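Local coordinates for Rpb7-binding protein seb1 (Schizosaccharomyces pombe 972h-, PDB 5MDT) that binds RNA polymerase II and nascent RNA to drive transcription termination, probably recognising the polymerase's C-terminal domain through its CTD-interacting domain, at residues I69-Q74 and D127-A132. Sequence-based numbering, arbitrary orientation.
Sequences IVRSFQ and DIWEKA
Gln74 reaches from helix 59-79 to the backbone carbonyl of Ala132, at the C-terminal end of the 127-132 segment, joining two helices of the all-helical CTD-interacting domain; the axes of their segments 69-74 and 127-131 run nearly parallel, at 6°, and approach to 11.8 Å. Its CG stands anti to the backbone N (chi1 175°) and the chain beyond is extended, which carries the amide across the gap. There NE2 donates to Ala132 O at 2.8 Å, with an N-H...O angle of 151° and the donor tilted from the carbonyl plane; OE1 of the same amide accepts from Thr134 OG1. With both ends of the amide engaged, its rotation is probably fixed. An alanine here would probably leave Ala132 O without this donor, Thr134 OG1 without its acceptor and a gap between the helices. One turn earlier, Arg71 and Ile128 cross at about a right angle, and CG2 of Ile128 lies 3.5 Å from Arg71 NE, approaching the guanidinium obliquely. Arg71 CD meets the indole of Trp129 at its edge, near the ring plane, 4.2 Å from CD1. The two polar groups converge on Asp67, a turn back along helix 59-79: its OD1 forms a salt bridge with Arg71 NE within the helix and accepts a hydrogen bond from Trp129 NE1 across the contact, so the same oxygen serves both helices. Phe135 packs edge-to-face with the indole, while Trp96 and Ala99 of helix 92-113 touch Val70. On the buried side of the contact, Val70 crosses Trp129 at about a right angle, its CG1 lying 4.1 Å from Trp129 NE1.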
# COMPACT_ATOMS: atom_id res chain seq x y z
N ILE A 69 5.06 -0.57 -2.45
CA ILE A 69 5.82 -1.10 -1.31
C ILE A 69 5.55 -2.59 -1.05
O ILE A 69 6.50 -3.35 -0.91
CB ILE A 69 5.58 -0.21 -0.08
CG1 ILE A 69 6.33 1.14 -0.27
CG2 ILE A 69 6.08 -0.93 1.19
CD1 ILE A 69 6.00 2.20 0.75
N VAL A 70 4.26 -3.02 -1.02
CA VAL A 70 3.92 -4.43 -0.75
C VAL A 70 4.48 -5.36 -1.82
O VAL A 70 5.09 -6.37 -1.47
CB VAL A 70 2.41 -4.69 -0.46
CG1 VAL A 70 1.53 -4.52 -1.71
CG2 VAL A 70 2.20 -6.07 0.17
N ARG A 71 4.35 -4.99 -3.10
CA ARG A 71 4.91 -5.83 -4.17
C ARG A 71 6.45 -5.87 -4.14
O ARG A 71 7.03 -6.90 -4.47
CB ARG A 71 4.36 -5.39 -5.52
CG ARG A 71 2.90 -5.82 -5.72
CD ARG A 71 2.41 -5.64 -7.16
NE ARG A 71 2.35 -4.22 -7.52
CZ ARG A 71 3.28 -3.57 -8.21
NH1 ARG A 71 4.35 -4.21 -8.66
NH2 ARG A 71 3.15 -2.27 -8.45
N SER A 72 7.10 -4.79 -3.69
CA SER A 72 8.56 -4.75 -3.56
C SER A 72 9.03 -5.62 -2.39
O SER A 72 9.96 -6.39 -2.59
CB SER A 72 9.06 -3.32 -3.45
OG SER A 72 8.88 -2.67 -4.70
N PHE A 73 8.31 -5.62 -1.23
CA PHE A 73 8.64 -6.54 -0.13
C PHE A 73 8.42 -7.99 -0.57
O PHE A 73 9.22 -8.86 -0.25
CB PHE A 73 7.78 -6.27 1.11
CG PHE A 73 8.09 -5.03 1.93
CD1 PHE A 73 9.40 -4.70 2.24
CD2 PHE A 73 7.07 -4.30 2.52
CE1 PHE A 73 9.69 -3.59 3.05
CE2 PHE A 73 7.36 -3.21 3.36
CZ PHE A 73 8.66 -2.86 3.62
N GLN A 74 7.32 -8.25 -1.31
CA GLN A 74 7.00 -9.59 -1.83
C GLN A 74 8.15 -10.07 -2.74
O GLN A 74 8.60 -11.22 -2.60
CB GLN A 74 5.67 -9.57 -2.60
CG GLN A 74 5.35 -10.91 -3.27
CD GLN A 74 4.16 -10.90 -4.19
OE1 GLN A 74 3.72 -9.86 -4.68
NE2 GLN A 74 3.65 -12.10 -4.49
N ASP A 127 -6.59 -6.59 -9.45
CA ASP A 127 -6.17 -7.37 -10.62
C ASP A 127 -4.65 -7.56 -10.61
O ASP A 127 -4.18 -8.68 -10.84
CB ASP A 127 -6.58 -6.65 -11.92
CG ASP A 127 -8.06 -6.70 -12.27
OD1 ASP A 127 -8.78 -7.56 -11.72
OD2 ASP A 127 -8.49 -5.88 -13.12
N ILE A 128 -3.89 -6.47 -10.33
CA ILE A 128 -2.43 -6.47 -10.25
C ILE A 128 -1.97 -7.46 -9.16
O ILE A 128 -1.09 -8.28 -9.40
CB ILE A 128 -1.87 -5.02 -10.07
CG1 ILE A 128 -2.02 -4.23 -11.40
CG2 ILE A 128 -0.40 -5.02 -9.58
CD1 ILE A 128 -1.89 -2.70 -11.28
N TRP A 129 -2.62 -7.39 -7.98
CA TRP A 129 -2.36 -8.25 -6.83
C TRP A 129 -2.70 -9.72 -7.10
O TRP A 129 -1.99 -10.60 -6.64
CB TRP A 129 -3.10 -7.72 -5.60
CG TRP A 129 -2.63 -6.37 -5.16
CD1 TRP A 129 -1.38 -5.85 -5.33
CD2 TRP A 129 -3.37 -5.42 -4.39
NE1 TRP A 129 -1.30 -4.61 -4.74
CE2 TRP A 129 -2.50 -4.32 -4.15
CE3 TRP A 129 -4.70 -5.35 -3.93
CZ2 TRP A 129 -2.91 -3.19 -3.44
CZ3 TRP A 129 -5.09 -4.24 -3.20
CH2 TRP A 129 -4.21 -3.16 -2.97
N GLU A 130 -3.78 -9.96 -7.85
CA GLU A 130 -4.20 -11.31 -8.22
C GLU A 130 -3.15 -11.96 -9.14
O GLU A 130 -2.77 -13.11 -8.92
CB GLU A 130 -5.58 -11.26 -8.89
CG GLU A 130 -6.17 -12.63 -9.22
CD GLU A 130 -7.63 -12.55 -9.59
OE1 GLU A 130 -7.97 -11.81 -10.55
OE2 GLU A 130 -8.45 -13.20 -8.90
N LYS A 131 -2.67 -11.20 -10.15
CA LYS A 131 -1.68 -11.62 -11.13
C LYS A 131 -0.32 -11.89 -10.47
O LYS A 131 0.36 -12.85 -10.84
CB LYS A 131 -1.56 -10.54 -12.23
CG LYS A 131 -0.70 -10.92 -13.43
CD LYS A 131 -0.42 -9.70 -14.30
CE LYS A 131 0.53 -9.99 -15.44
NZ LYS A 131 0.74 -8.80 -16.30
N ALA A 132 0.06 -11.05 -9.49
CA ALA A 132 1.33 -11.19 -8.77
C ALA A 132 1.21 -12.14 -7.57
O ALA A 132 2.22 -12.39 -6.91
CB ALA A 132 1.82 -9.82 -8.33